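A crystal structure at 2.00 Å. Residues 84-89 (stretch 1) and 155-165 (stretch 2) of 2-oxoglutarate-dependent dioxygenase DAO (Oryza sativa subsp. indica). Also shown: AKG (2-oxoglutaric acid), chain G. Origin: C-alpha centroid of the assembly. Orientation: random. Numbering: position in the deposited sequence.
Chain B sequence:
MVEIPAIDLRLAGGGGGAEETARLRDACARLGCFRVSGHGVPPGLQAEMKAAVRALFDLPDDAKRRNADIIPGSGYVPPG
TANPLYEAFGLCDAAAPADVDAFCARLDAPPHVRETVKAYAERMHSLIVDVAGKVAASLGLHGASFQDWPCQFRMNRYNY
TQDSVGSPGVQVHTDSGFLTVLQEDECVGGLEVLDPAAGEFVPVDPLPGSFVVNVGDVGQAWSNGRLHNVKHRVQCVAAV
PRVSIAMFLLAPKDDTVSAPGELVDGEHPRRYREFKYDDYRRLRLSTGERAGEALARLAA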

ATOM      1  N   PRO B  84      -1.933   7.475  25.592  1.00 54.66           N
ATOM      2  CA  PRO B  84      -0.484   7.394  25.807  1.00 49.12           C
ATOM      3  C   PRO B  84       0.288   7.243  24.499  1.00 44.68           C
ATOM      4  O   PRO B  84       1.169   8.052  24.207  1.00 50.41           O
ATOM      5  N   LEU B  85      -0.044   6.215  23.725  1.00 41.98           N
ATOM      6  CA  LEU B  85       0.601   5.976  22.490  1.00 44.59           C
ATOM      7  C   LEU B  85      -0.238   6.518  21.297  1.00 44.73           C
ATOM      8  O   LEU B  85       0.139   6.377  20.167  1.00 31.35           O
ATOM      9  N   TYR B  86      -1.369   7.137  21.595  1.00 44.71           N
ATOM     10  CA  TYR B  86      -2.360   7.550  20.611  1.00 37.00           C
ATOM     11  C   TYR B  86      -2.306   9.053  20.392  1.00 37.40           C
ATOM     12  O   TYR B  86      -2.228   9.819  21.352  1.00 35.51           O
ATOM     13  N   GLU B  87      -2.299   9.461  19.124  1.00 29.83           N
ATOM     14  CA  GLU B  87      -2.449  10.860  18.741  1.00 25.92           C
ATOM     15  C   GLU B  87      -3.333  10.902  17.502  1.00 25.20           C
ATOM     16  O   GLU B  87      -3.493   9.904  16.797  1.00 22.22           O
ATOM     17  N   ALA B  88      -3.924  12.058  17.252  1.00 22.65           N
ATOM     18  CA  ALA B  88      -4.917  12.101  16.201  1.00 29.06           C
ATOM     19  C   ALA B  88      -5.205  13.527  15.780  1.00 26.84           C
ATOM     20  O   ALA B  88      -4.843  14.490  16.462  1.00 22.83           O
ATOM     21  N   PHE B  89      -5.849  13.628  14.614  1.00 20.22           N
ATOM     22  CA  PHE B  89      -6.450  14.850  14.096  1.00 13.07           C
ATOM     23  C   PHE B  89      -7.913  14.538  13.875  1.00 21.36           C
ATOM     24  O   PHE B  89      -8.230  13.556  13.180  1.00 25.60           O
ATOM     25  N   MET B 155      -8.161  11.146  11.804  1.00 14.76           N
ATOM     26  CA  MET B 155      -6.890  10.577  11.363  1.00 12.28           C
ATOM     27  C   MET B 155      -6.158  10.184  12.629  1.00 21.32           C
ATOM     28  O   MET B 155      -6.053  11.006  13.557  1.00 20.05           O
ATOM     29  N   ASN B 156      -5.719   8.927  12.692  1.00 15.28           N
ATOM     30  CA  ASN B 156      -5.189   8.381  13.939  1.00 17.02           C
ATOM     31  C   ASN B 156      -3.768   7.840  13.737  1.00 21.94           C
ATOM     32  O   ASN B 156      -3.442   7.269  12.692  1.00 20.10           O
ATOM     33  N   ARG B 157      -2.959   7.931  14.787  1.00 22.46           N
ATOM     34  CA  ARG B 157      -1.674   7.241  14.829  1.00 21.83           C
ATOM     35  C   ARG B 157      -1.467   6.634  16.205  1.00 26.22           C
ATOM     36  O   ARG B 157      -1.592   7.322  17.222  1.00 26.20           O
ATOM     37  N   TYR B 158      -1.165   5.341  16.230  1.00 21.60           N
ATOM     38  CA  TYR B 158      -0.804   4.624  17.462  1.00 28.63           C
ATOM     39  C   TYR B 158       0.695   4.364  17.397  1.00 27.30           C
ATOM     40  O   TYR B 158       1.179   3.689  16.485  1.00 29.30           O
ATOM     41  N   ASN B 159       1.436   4.944  18.327  1.00 26.93           N
ATOM     42  CA  ASN B 159       2.897   4.910  18.282  1.00 30.71           C
ATOM     43  C   ASN B 159       3.419   3.678  19.005  1.00 36.10           C
ATOM     44  O   ASN B 159       3.920   3.723  20.127  1.00 34.13           O
ATOM     45  N   TYR B 160       3.306   2.558  18.310  1.00 31.22           N
ATOM     46  CA  TYR B 160       3.787   1.287  18.805  1.00 37.31           C
ATOM     47  C   TYR B 160       5.306   1.237  18.829  1.00 40.39           C
ATOM     48  O   TYR B 160       5.985   1.927  18.062  1.00 35.50           O
ATOM     49  N   THR B 161       5.829   0.394  19.719  1.00 37.48           N
ATOM     50  CA  THR B 161       7.249   0.125  19.847  1.00 35.03           C
ATOM     51  C   THR B 161       7.415  -1.362  20.125  1.00 40.53           C
ATOM     52  O   THR B 161       6.430  -2.123  20.234  1.00 28.87           O
ATOM     53  N   GLN B 162       8.666  -1.795  20.271  1.00 35.37           N
ATOM     54  CA  GLN B 162       8.891  -3.209  20.590  1.00 39.68           C
ATOM     55  C   GLN B 162       8.170  -3.598  21.881  1.00 29.08           C
ATOM     56  O   GLN B 162       7.676  -4.726  22.010  1.00 29.10           O
ATOM     57  N   ASP B 163       8.069  -2.666  22.833  1.00 28.85           N
ATOM     58  CA  ASP B 163       7.433  -2.956  24.112  1.00 37.09           C
ATOM     59  C   ASP B 163       5.908  -3.031  24.031  1.00 30.66           C
ATOM     60  O   ASP B 163       5.279  -3.525  24.976  1.00 38.84           O
ATOM     61  N   SER B 164       5.306  -2.528  22.939  1.00 37.99           N
ATOM     62  CA  SER B 164       3.852  -2.515  22.790  1.00 26.99           C
ATOM     63  C   SER B 164       3.325  -3.834  22.260  1.00 29.04           C
ATOM     64  O   SER B 164       2.149  -4.117  22.425  1.00 24.03           O
ATOM     65  N   VAL B 165       4.163  -4.625  21.588  1.00 27.40           N
ATOM     66  CA  VAL B 165       3.671  -5.790  20.885  1.00 23.97           C
ATOM     67  C   VAL B 165       3.030  -6.782  21.849  1.00 31.89           C
ATOM     68  O   VAL B 165       3.622  -7.168  22.873  1.00 26.93           O
TER

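A carboxylate buried on the face of a strand pair needs donors to offset its lost solvation, and the pairing of residues 84-89 with 155-165 in this dioxygenase is a clear example. Glu87 is buried on the face it shares with Arg157, Phe89 and Met155. With chi1 at p and chi2 at t, the end of its side chain comes nearer to stretch 2, and three donors converge on OE1. Arg157 NH2 lies 2.9 Å from Glu87 OE1 in a salt bridge, Arg157 NE donates to the same OE1 at 3.0 Å, and Asn159 ND2 completes the set at 2.8 Å from Glu87 OE1. The carboxylate oxygen sits at the edge of the guanidinium, near its plane, so that both nitrogens can reach it. Arg157 achieves this with chi1 and chi2 at t and a turn to p at chi3, while Asn159, chi1 at m, swings its amide in from a CA-to-CB bond that points sideways. Glu87 OE2 is satisfied elsewhere in the structure.

The second polar center lies on the other face, with Tyr86, Ala88, Asn156 and Tyr158. Tyr86, chi1 at t, leans over the face it shares with Asn156 and donates from OH to Asn156 OD1 at 2.7 Å, the acceptor lying near the plane of the ring. Asn156 (chi1 m) thus offers its carbonyl to stretch 1, while its ND2 is 2.8 Å from O4 of the bound 2-oxoglutarate. Tyr158 OH donates to that same AKG O4 in a very short hydrogen bond of 2.5 Å. As befits a 2-oxoglutarate-dependent enzyme, this face of the strand pair thereby holds one end of the cosubstrate.

These side chains are aligned by an antiparallel ladder, the strands running at 164° to each other. Glu87 and Arg157 exchange two backbone hydrogen bonds, N to O at 2.9 Å in each direction, and Phe89 and Met155 do the same at 2.8 Å. Just beyond the strands, Asn159 N donates to Leu85 O at 2.7 Å, extending the pairing into the loop.

Apolar packing fills in around this framework. Tyr86 CD1 rests 3.4 Å from Tyr158 CE2, over one face of the Tyr158 ring; the two rings are oblique, with planes at 38° and centroids 4.9 Å apart. Tyr158 has chi1 at m, against t for Tyr86. Small Ala88 adds little, its CB 3.9 Å from Asn156 OD1. On the Glu87 face, Met155 (m, t, m) brings its methyl against Phe89, with Met155 CE 3.4 Å from Phe89 CB, whereas the Phe89 ring, chi1 at m, leads away from the partner strand.

At the outer end, Leu85 (m, t) reaches along the loop of stretch 2. Its CD1 lies 4.3 Å from CD1 of Tyr160, at the edge of that ring, and 3.0 Å from Ser164 OG, a tight contact. Ser164 points toward stretch 1, and its OG also accepts a weak hydrogen bond from Thr161 N at 3.3 Å.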

ATOM      1  CB  PRO B  84      -0.331   6.136  26.663  1.00 46.83           C
ATOM      2  CG  PRO B  84      -1.499   5.286  26.299  1.00 53.03           C
ATOM      3  CD  PRO B  84      -2.623   6.231  25.973  1.00 57.42           C
ATOM      4  CB  LEU B  85       0.883   4.501  22.329  1.00 48.41           C
ATOM      5  CG  LEU B  85       1.790   3.679  23.252  1.00 45.34           C
ATOM      6  CD1 LEU B  85       2.008   2.307  22.664  1.00 41.82           C
ATOM      7  CD2 LEU B  85       3.104   4.339  23.568  1.00 42.06           C
ATOM      8  CB  TYR B  86      -3.755   7.129  21.072  1.00 30.94           C
ATOM      9  CG  TYR B  86      -4.897   7.620  20.207  1.00 36.52           C
ATOM     10  CD1 TYR B  86      -5.070   7.143  18.912  1.00 34.68           C
ATOM     11  CD2 TYR B  86      -5.808   8.544  20.683  1.00 37.13           C
ATOM     12  CE1 TYR B  86      -6.106   7.577  18.122  1.00 34.88           C
ATOM     13  CE2 TYR B  86      -6.865   8.985  19.890  1.00 45.08           C
ATOM     14  CZ  TYR B  86      -7.000   8.492  18.608  1.00 43.28           C
ATOM     15  OH  TYR B  86      -8.025   8.897  17.791  1.00 46.69           O
ATOM     16  CB  GLU B  87      -1.100  11.548  18.510  1.00 32.14           C
ATOM     17  CG  GLU B  87      -0.369  11.153  17.247  1.00 37.55           C
ATOM     18  CD  GLU B  87       1.071  11.675  17.225  1.00 40.27           C
ATOM     19  OE1 GLU B  87       2.000  10.834  17.266  1.00 30.95           O
ATOM     20  OE2 GLU B  87       1.286  12.921  17.174  1.00 36.46           O
ATOM     21  CB  ALA B  88      -6.219  11.426  16.650  1.00 26.17           C
ATOM     22  CB  PHE B  89      -5.837  15.283  12.746  1.00 19.91           C
ATOM     23  CG  PHE B  89      -4.407  15.719  12.818  1.00 27.29           C
ATOM     24  CD1 PHE B  89      -3.376  14.792  12.817  1.00 23.44           C
ATOM     25  CD2 PHE B  89      -4.092  17.077  12.787  1.00 27.15           C
ATOM     26  CE1 PHE B  89      -2.042  15.202  12.826  1.00 23.32           C
ATOM     27  CE2 PHE B  89      -2.771  17.504  12.801  1.00 20.87           C
ATOM     28  CZ  PHE B  89      -1.745  16.580  12.816  1.00 20.59           C
ATOM     29  CB  MET B 155      -6.098  11.575  10.519  1.00 18.10           C
ATOM     30  CG  MET B 155      -6.765  11.892   9.184  1.00 23.66           C
ATOM     31  SD  MET B 155      -6.020  13.306   8.292  1.00 20.73           S
ATOM     32  CE  MET B 155      -6.340  14.699   9.407  1.00 25.91           C
ATOM     33  CB  ASN B 156      -6.036   7.209  14.505  1.00 28.25           C
ATOM     34  CG  ASN B 156      -7.542   7.479  14.497  1.00 37.49           C
ATOM     35  OD1 ASN B 156      -8.036   8.351  15.197  1.00 31.04           O
ATOM     36  ND2 ASN B 156      -8.278   6.689  13.716  1.00 32.10           N
ATOM     37  CB  ARG B 157      -0.524   8.186  14.502  1.00 26.10           C
ATOM     38  CG  ARG B 157       0.791   7.506  14.346  1.00 29.67           C
ATOM     39  CD  ARG B 157       1.820   8.437  13.756  1.00 32.22           C
ATOM     40  NE  ARG B 157       2.496   9.242  14.756  1.00 33.86           N
ATOM     41  CZ  ARG B 157       3.741   9.712  14.617  1.00 39.80           C
ATOM     42  NH1 ARG B 157       4.424   9.441  13.521  1.00 32.95           N
ATOM     43  NH2 ARG B 157       4.289  10.440  15.572  1.00 40.68           N
ATOM     44  CB  TYR B 158      -1.617   3.328  17.627  1.00 29.92           C
ATOM     45  CG  TYR B 158      -3.126   3.549  17.543  1.00 28.03           C
ATOM     46  CD1 TYR B 158      -3.744   3.766  16.317  1.00 36.98           C
ATOM     47  CD2 TYR B 158      -3.922   3.560  18.681  1.00 40.71           C
ATOM     48  CE1 TYR B 158      -5.101   3.988  16.223  1.00 48.23           C
ATOM     49  CE2 TYR B 158      -5.283   3.785  18.601  1.00 42.15           C
ATOM     50  CZ  TYR B 158      -5.867   3.992  17.365  1.00 53.10           C
ATOM     51  OH  TYR B 158      -7.224   4.209  17.263  1.00 60.37           O
ATOM     52  CB  ASN B 159       3.457   6.194  18.867  1.00 36.09           C
ATOM     53  CG  ASN B 159       3.157   7.373  17.992  1.00 40.36           C
ATOM     54  OD1 ASN B 159       3.530   7.377  16.820  1.00 45.12           O
ATOM     55  ND2 ASN B 159       2.440   8.353  18.532  1.00 35.75           N
ATOM     56  CB  TYR B 160       3.265   0.163  17.919  1.00 44.20           C
ATOM     57  CG  TYR B 160       1.763  -0.027  17.924  1.00 38.27           C
ATOM     58  CD1 TYR B 160       0.994   0.336  19.026  1.00 37.08           C
ATOM     59  CD2 TYR B 160       1.125  -0.598  16.830  1.00 46.07           C
ATOM     60  CE1 TYR B 160      -0.355   0.134  19.042  1.00 31.32           C
ATOM     61  CE2 TYR B 160      -0.236  -0.806  16.832  1.00 46.15           C
ATOM     62  CZ  TYR B 160      -0.967  -0.436  17.939  1.00 36.67           C
ATOM     63  OH  TYR B 160      -2.309  -0.649  17.939  1.00 42.59           O
ATOM     64  CB  THR B 161       7.847   0.941  20.983  1.00 38.14           C
ATOM     65  OG1 THR B 161       7.366   0.367  22.205  1.00 40.25           O
ATOM     66  CG2 THR B 161       7.419   2.433  20.894  1.00 36.97           C
ATOM     67  CB  GLN B 162      10.390  -3.501  20.695  1.00 53.00           C
ATOM     68  CG  GLN B 162      11.182  -3.307  19.391  1.00 72.19           C
ATOM     69  CD  GLN B 162      11.044  -4.467  18.403  1.00 75.34           C
ATOM     70  OE1 GLN B 162      10.397  -5.483  18.691  1.00 72.22           O
ATOM     71  NE2 GLN B 162      11.651  -4.316  17.226  1.00 70.11           N
ATOM     72  CB  ASP B 163       7.843  -1.884  25.121  1.00 33.72           C
ATOM     73  CG  ASP B 163       9.338  -1.865  25.372  1.00 54.23           C
ATOM     74  OD1 ASP B 163      10.002  -2.884  25.049  1.00 51.57           O
ATOM     75  OD2 ASP B 163       9.847  -0.841  25.881  1.00 62.38           O
ATOM     76  CB  SER B 164       3.434  -1.427  21.786  1.00 25.59           C
ATOM     77  OG  SER B 164       3.760  -0.141  22.275  1.00 54.08           O
ATOM     78  CB  VAL B 165       4.799  -6.463  20.077  1.00 33.48           C
ATOM     79  CG1 VAL B 165       4.258  -7.773  19.512  1.00 26.30           C
ATOM     80  CG2 VAL B 165       5.295  -5.554  18.973  1.00 33.93           C
TER
HETATM   81  C1  AKG G 401     -12.640   2.769  16.086  1.00 73.33           C
HETATM   82  O1  AKG G 401     -12.713   2.683  14.841  1.00 65.02           O
HETATM   83  O2  AKG G 401     -13.490   3.394  16.756  1.00 54.16           O
HETATM   84  C2  AKG G 401     -11.530   2.122  16.778  1.00 76.35           C
HETATM   85  O5  AKG G 401     -11.747   1.267  17.620  1.00 72.04           O
HETATM   86  C3  AKG G 401     -10.110   2.516  16.444  1.00 69.22           C
HETATM   87  C4  AKG G 401      -9.971   2.686  14.937  1.00 74.03           C
HETATM   88  C5  AKG G 401      -8.546   3.055  14.601  1.00 73.56           C
HETATM   89  O3  AKG G 401      -7.853   2.236  13.958  1.00 74.56           O
HETATM   90  O4  AKG G 401      -8.112   4.165  14.978  1.00 81.29           O